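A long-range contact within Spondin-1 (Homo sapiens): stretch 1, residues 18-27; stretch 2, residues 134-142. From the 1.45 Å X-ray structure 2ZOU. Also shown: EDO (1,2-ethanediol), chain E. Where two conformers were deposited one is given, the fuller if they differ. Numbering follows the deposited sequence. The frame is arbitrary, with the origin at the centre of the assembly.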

ATOM      1  N   ARG A  18      12.518   9.759  -7.180  1.00 25.31           N
ATOM      2  CA  ARG A  18      12.127  10.895  -6.352  1.00 25.00           C
ATOM      3  C   ARG A  18      11.757  10.414  -4.953  1.00 24.90           C
ATOM      4  O   ARG A  18      10.584  10.194  -4.636  1.00 24.50           O
ATOM      5  N   GLU A  19      12.775  10.236  -4.121  1.00 24.79           N
ATOM      6  CA  GLU A  19      12.578   9.684  -2.794  1.00 24.66           C
ATOM      7  C   GLU A  19      12.212  10.786  -1.820  1.00 24.51           C
ATOM      8  O   GLU A  19      12.101  11.967  -2.184  1.00 25.11           O
ATOM      9  N   GLY A  20      12.022  10.403  -0.571  1.00 23.26           N
ATOM     10  CA  GLY A  20      11.666  11.378   0.410  1.00 22.29           C
ATOM     11  C   GLY A  20      10.200  11.712   0.318  1.00 21.24           C
ATOM     12  O   GLY A  20       9.385  10.939  -0.198  1.00 21.82           O
ATOM     13  N   TYR A  21       9.867  12.894   0.804  1.00 18.79           N
ATOM     14  CA  TYR A  21       8.550  13.068   1.349  1.00 17.36           C
ATOM     15  C   TYR A  21       7.660  13.931   0.484  1.00 15.32           C
ATOM     16  O   TYR A  21       8.066  14.975  -0.012  1.00 14.24           O
ATOM     17  N   THR A  22       6.432  13.465   0.298  1.00 12.83           N
ATOM     18  CA  THR A  22       5.394  14.279  -0.303  1.00 12.06           C
ATOM     19  C   THR A  22       4.366  14.516   0.794  1.00 11.36           C
ATOM     20  O   THR A  22       4.569  14.123   1.941  1.00 12.20           O
ATOM     21  N   GLU A  23       3.258  15.160   0.449  1.00 11.20           N
ATOM     22  CA  GLU A  23       2.215  15.379   1.443  1.00 11.88           C
ATOM     23  C   GLU A  23       1.309  14.155   1.622  1.00 11.15           C
ATOM     24  O   GLU A  23       0.356  14.193   2.411  1.00 11.96           O
ATOM     25  N   PHE A  24       1.605  13.077   0.899  1.00 10.44           N
ATOM     26  CA  PHE A  24       0.811  11.858   1.003  1.00  9.52           C
ATOM     27  C   PHE A  24       1.595  10.856   1.826  1.00 10.11           C
ATOM     28  O   PHE A  24       2.791  10.655   1.596  1.00 10.73           O
ATOM     29  N   SER A  25       0.923  10.242   2.795  1.00 10.32           N
ATOM     30  CA  SER A  25       1.600   9.343   3.745  1.00 10.89           C
ATOM     31  C   SER A  25       0.954   7.982   3.787  1.00 10.78           C
ATOM     32  O   SER A  25      -0.263   7.891   3.906  1.00 11.39           O
ATOM     33  N   LEU A  26       1.778   6.936   3.720  1.00  9.88           N
ATOM     34  CA  LEU A  26       1.313   5.572   3.946  1.00 10.65           C
ATOM     35  C   LEU A  26       1.771   5.167   5.336  1.00 11.55           C
ATOM     36  O   LEU A  26       2.967   5.230   5.645  1.00 13.45           O
ATOM     37  N   ARG A  27       0.822   4.825   6.196  1.00 11.23           N
ATOM     38  CA  ARG A  27       1.128   4.516   7.584  1.00 11.89           C
ATOM     39  C   ARG A  27       0.464   3.224   7.971  1.00 11.40           C
ATOM     40  O   ARG A  27      -0.453   2.763   7.313  1.00 12.07           O
ATOM     41  N   PHE A 134       5.453   4.888  -7.574  1.00 14.22           N
ATOM     42  CA  PHE A 134       6.043   4.054  -6.519  1.00 14.38           C
ATOM     43  C   PHE A 134       7.502   4.436  -6.295  1.00 15.30           C
ATOM     44  O   PHE A 134       8.233   4.711  -7.251  1.00 15.25           O
ATOM     45  N   GLN A 135       7.934   4.435  -5.039  1.00 15.35           N
ATOM     46  CA  GLN A 135       9.328   4.713  -4.715  1.00 16.15           C
ATOM     47  C   GLN A 135       9.892   3.692  -3.753  1.00 16.11           C
ATOM     48  O   GLN A 135       9.147   3.088  -2.984  1.00 15.64           O
ATOM     49  N   ASP A 136      11.213   3.505  -3.789  1.00 16.63           N
ATOM     50  CA  ASP A 136      11.871   2.549  -2.901  1.00 17.35           C
ATOM     51  C   ASP A 136      11.878   3.016  -1.458  1.00 16.68           C
ATOM     52  O   ASP A 136      11.843   2.193  -0.541  1.00 17.30           O
ATOM     53  N   GLU A 137      11.905   4.338  -1.275  1.00 16.88           N
ATOM     54  CA  GLU A 137      11.841   4.983   0.034  1.00 16.72           C
ATOM     55  C   GLU A 137      11.071   6.274  -0.120  1.00 16.04           C
ATOM     56  O   GLU A 137      11.073   6.883  -1.186  1.00 16.88           O
ATOM     57  N   GLY A 138      10.410   6.696   0.950  1.00 14.47           N
ATOM     58  CA  GLY A 138       9.648   7.922   0.892  1.00 13.39           C
ATOM     59  C   GLY A 138       8.405   7.837   1.737  1.00 12.85           C
ATOM     60  O   GLY A 138       8.176   6.849   2.433  1.00 13.15           O
ATOM     61  N   SER A 139       7.587   8.876   1.661  1.00 11.64           N
ATOM     62  CA  SER A 139       6.433   8.942   2.535  1.00 10.67           C
ATOM     63  C   SER A 139       5.326   7.947   2.177  1.00 10.59           C
ATOM     64  O   SER A 139       4.462   7.678   3.007  1.00 10.50           O
ATOM     65  N   LEU A 140       5.336   7.431   0.949  1.00 10.70           N
ATOM     66  CA  LEU A 140       4.356   6.430   0.520  1.00 11.13           C
ATOM     67  C   LEU A 140       4.926   5.012   0.522  1.00 12.22           C
ATOM     68  O   LEU A 140       4.399   4.127  -0.129  1.00 12.47           O
ATOM     69  N   THR A 141       5.994   4.799   1.281  1.00 12.14           N
ATOM     70  CA  THR A 141       6.651   3.492   1.357  1.00 12.70           C
ATOM     71  C   THR A 141       6.991   3.177   2.806  1.00 13.23           C
ATOM     72  O   THR A 141       7.564   4.015   3.517  1.00 14.24           O
ATOM     73  N   LYS A 142       6.632   1.974   3.253  1.00 13.62           N
ATOM     74  CA  LYS A 142       6.949   1.559   4.618  1.00 14.35           C
ATOM     75  C   LYS A 142       7.472   0.138   4.634  1.00 14.49           C
ATOM     76  O   LYS A 142       6.850  -0.760   4.086  1.00 14.36           O
TER

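Ser139 is the hub of this contact between two stretches of one Spondin-1 chain, more than a hundred residues apart in sequence. Its CA-to-CB bond points toward stretch 1, and a p rotamer (chi1 60°) sets the hydroxyl between the amide of Thr22, in the loop, and the carbonyl of Phe24, at the start of the 24-27 strand: Ser139 OG donates to Phe24 O at 2.7 Å and accepts from Thr22 N at 3.0 Å, the latter nearly straight at 169°, so one hydroxyl serves both an amide and a carbonyl. The Ser139 backbone adds to this grip: Leu26 N donates to Ser139 O at 2.9 Å (170°), and Ser139 N makes a weak bond to Gly20 O at 3.3 Å. Ser139 O also receives a CA-H...O contact from Ser25 CA at 3.4 Å.

Water 1 extends the cluster, donating to Ser139 OG at 2.9 Å and lying 2.6 Å from Thr22 OG1. Thr22, rotamer p, turns that same OG1 back to accept from Phe24 N at 3.1 Å, which ties the loop to the start of the strand. Farther out, Gln135 (m, m) points toward stretch 1, and its OE1 accepts a weak bond from Arg18 N at 3.2 Å. Its own backbone is held within stretch 2, where Thr141 OG1 donates to Gln135 O at 2.8 Å.

Tyr21, rotamer m, starts sideways but its end comes nearer, laying one ring face over Ser139 CB: the carbon sits 3.9 Å from the ring centroid and 15° off the normal, a CH-pi contact. Beside it the chains run close, Gly20 CA to Gly138 CA being 4.0 Å. A CB on Gly138 would fall 2.7 Å from Gly20 O, and the backbone angles of both glycines by themselves call for glycine.

On the apolar side, Leu140 (m, t) leaves sideways within the type I turn from Gly138 to Thr141, and its end comes nearer to stretch 1. Its CD2 packs 3.9 Å from Phe24 CB and 4.2 Å from Leu26 CB. Leu26 (t, p) points toward stretch 2, bringing its CD2 to 3.5 Å from Leu140 O, while the Phe24 ring (chi1 m) leads away.

At the exposed margin the carboxylates of Glu19 and Glu137, both m, t, bring like charges close, with Glu19 OE1 4.2 Å from Glu137 OE1. Ser25, rotamer m, points away from stretch 2; its OG lies 2.7 Å from O1 of the bound 1,2-ethanediol, which donates from O1 to Glu23 O at 2.7 Å.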

ATOM      1  CB  ARG A  18      10.981  11.683  -6.999  1.00 25.25           C
ATOM      2  CG  ARG A  18      11.371  12.360  -8.311  1.00 25.59           C
ATOM      3  CD  ARG A  18      10.471  13.558  -8.652  1.00 25.92           C
ATOM      4  NE  ARG A  18      10.675  14.706  -7.764  1.00 25.38           N
ATOM      5  CZ  ARG A  18      11.682  15.573  -7.859  1.00 24.12           C
ATOM      6  NH1 ARG A  18      12.606  15.430  -8.802  1.00 24.60           N
ATOM      7  NH2 ARG A  18      11.768  16.588  -7.002  1.00 23.94           N
ATOM      8  CB  GLU A  19      13.817   8.906  -2.326  1.00 24.83           C
ATOM      9  CG  GLU A  19      14.074   7.642  -3.143  1.00 25.28           C
ATOM     10  CD  GLU A  19      15.320   6.885  -2.712  1.00 25.61           C
ATOM     11  OE1 GLU A  19      16.256   7.507  -2.164  1.00 27.59           O
ATOM     12  OE2 GLU A  19      15.372   5.656  -2.936  1.00 28.17           O
ATOM     13  CB  TYR A  21       8.614  13.547   2.804  0.65 18.29           C
ATOM     14  CG  TYR A  21       8.834  12.404   3.783  0.65 18.71           C
ATOM     15  CD1 TYR A  21       8.240  12.406   5.043  0.65 20.18           C
ATOM     16  CD2 TYR A  21       9.622  11.306   3.432  0.65 19.88           C
ATOM     17  CE1 TYR A  21       8.437  11.340   5.929  0.65 21.44           C
ATOM     18  CE2 TYR A  21       9.823  10.246   4.303  0.65 20.72           C
ATOM     19  CZ  TYR A  21       9.232  10.270   5.548  0.65 21.28           C
ATOM     20  OH  TYR A  21       9.444   9.210   6.399  0.65 21.92           O
ATOM     21  CB  THR A  22       4.740  13.602  -1.528  1.00 11.89           C
ATOM     22  OG1 THR A  22       3.935  12.488  -1.100  1.00 11.86           O
ATOM     23  CG2 THR A  22       5.800  13.128  -2.526  1.00 12.50           C
ATOM     24  CB  GLU A  23       1.381  16.608   1.086  1.00 12.27           C
ATOM     25  CG  GLU A  23       0.449  16.371  -0.050  1.00 13.38           C
ATOM     26  CD  GLU A  23       1.017  16.754  -1.399  1.00 15.00           C
ATOM     27  OE1 GLU A  23       2.211  16.473  -1.681  1.00 15.52           O
ATOM     28  OE2 GLU A  23       0.252  17.338  -2.201  1.00 16.31           O
ATOM     29  CB  PHE A  24       0.527  11.281  -0.382  1.00 10.51           C
ATOM     30  CG  PHE A  24      -0.226  12.209  -1.265  1.00  9.36           C
ATOM     31  CD1 PHE A  24      -1.616  12.293  -1.180  1.00 10.56           C
ATOM     32  CD2 PHE A  24       0.443  13.034  -2.157  1.00 10.96           C
ATOM     33  CE1 PHE A  24      -2.323  13.178  -1.999  1.00 10.75           C
ATOM     34  CE2 PHE A  24      -0.267  13.931  -2.975  1.00  9.98           C
ATOM     35  CZ  PHE A  24      -1.647  13.990  -2.898  1.00 10.37           C
ATOM     36  CB  SER A  25       1.536   9.917   5.158  0.65 12.01           C
ATOM     37  OG  SER A  25       2.290  11.102   5.238  0.65 13.44           O
ATOM     38  CB  LEU A  26       1.930   4.640   2.906  1.00 10.26           C
ATOM     39  CG  LEU A  26       1.415   3.191   2.932  1.00 12.12           C
ATOM     40  CD1 LEU A  26      -0.057   3.123   2.548  1.00 15.02           C
ATOM     41  CD2 LEU A  26       2.217   2.352   1.980  1.00 13.30           C
ATOM     42  CB  ARG A  27       0.654   5.626   8.509  1.00 13.66           C
ATOM     43  CG  ARG A  27       1.275   6.966   8.182  1.00 17.63           C
ATOM     44  CD  ARG A  27       1.297   7.892   9.357  0.65 22.06           C
ATOM     45  NE  ARG A  27       2.106   7.367  10.455  0.65 24.89           N
ATOM     46  CZ  ARG A  27       2.494   8.089  11.500  0.65 26.47           C
ATOM     47  NH1 ARG A  27       2.163   9.372  11.585  0.65 27.97           N
ATOM     48  NH2 ARG A  27       3.220   7.530  12.455  0.65 28.10           N
ATOM     49  CB  PHE A 134       6.029   2.566  -6.897  1.00 14.43           C
ATOM     50  CG  PHE A 134       4.666   1.928  -6.899  1.00 13.87           C
ATOM     51  CD1 PHE A 134       3.961   1.754  -5.707  1.00 14.54           C
ATOM     52  CD2 PHE A 134       4.116   1.442  -8.079  1.00 14.81           C
ATOM     53  CE1 PHE A 134       2.710   1.146  -5.697  1.00 13.60           C
ATOM     54  CE2 PHE A 134       2.870   0.824  -8.083  1.00 14.59           C
ATOM     55  CZ  PHE A 134       2.161   0.676  -6.878  1.00 13.96           C
ATOM     56  CB  GLN A 135       9.462   6.105  -4.114  1.00 16.84           C
ATOM     57  CG  GLN A 135       9.175   7.228  -5.096  1.00 17.79           C
ATOM     58  CD  GLN A 135      10.210   7.364  -6.192  1.00 21.44           C
ATOM     59  OE1 GLN A 135      11.385   7.026  -6.016  1.00 22.18           O
ATOM     60  NE2 GLN A 135       9.774   7.874  -7.344  1.00 21.89           N
ATOM     61  CB  ASP A 136      13.302   2.237  -3.370  1.00 17.37           C
ATOM     62  CG  ASP A 136      13.336   1.432  -4.667  1.00 20.02           C
ATOM     63  OD1 ASP A 136      12.286   0.902  -5.091  1.00 23.83           O
ATOM     64  OD2 ASP A 136      14.424   1.315  -5.265  1.00 22.81           O
ATOM     65  CB  GLU A 137      13.242   5.304   0.546  1.00 17.78           C
ATOM     66  CG  GLU A 137      13.972   4.105   1.088  1.00 21.42           C
ATOM     67  CD  GLU A 137      15.396   4.430   1.477  1.00 24.20           C
ATOM     68  OE1 GLU A 137      15.744   5.630   1.586  1.00 26.53           O
ATOM     69  OE2 GLU A 137      16.174   3.477   1.673  1.00 26.93           O
ATOM     70  CB  SER A 139       5.896  10.376   2.599  1.00 11.36           C
ATOM     71  OG  SER A 139       5.498  10.842   1.323  1.00 11.20           O
ATOM     72  CB  LEU A 140       3.799   6.795  -0.859  1.00 11.80           C
ATOM     73  CG  LEU A 140       2.753   7.924  -0.853  1.00 12.64           C
ATOM     74  CD1 LEU A 140       2.330   8.220  -2.283  1.00 14.49           C
ATOM     75  CD2 LEU A 140       1.549   7.586  -0.027  1.00 14.24           C
ATOM     76  CB  THR A 141       7.916   3.489   0.484  1.00 12.92           C
ATOM     77  OG1 THR A 141       7.550   3.873  -0.844  1.00 13.82           O
ATOM     78  CG2 THR A 141       8.633   2.113   0.470  1.00 15.20           C
ATOM     79  CB  LYS A 142       5.726   1.675   5.541  1.00 15.78           C
ATOM     80  CG  LYS A 142       6.010   1.315   7.004  1.00 18.26           C
ATOM     81  CD  LYS A 142       6.953   2.281   7.708  1.00 22.83           C
ATOM     82  CE  LYS A 142       7.304   1.819   9.137  1.00 23.79           C
ATOM     83  NZ  LYS A 142       8.484   0.894   9.224  1.00 22.72           N
TER
HETATM   84  C1  EDO E   5      -0.826  12.782   5.265  1.00 27.27           C
HETATM   85  O1  EDO E   5       0.511  13.176   4.947  1.00 21.92           O
HETATM   86  C2  EDO E   5      -1.167  13.026   6.730  1.00 29.07           C
HETATM   87  O2  EDO E   5      -2.014  14.175   6.856  1.00 31.24           O
HETATM   88  O   HOH W   1       5.096  10.154  -1.506  1.00 20.26           O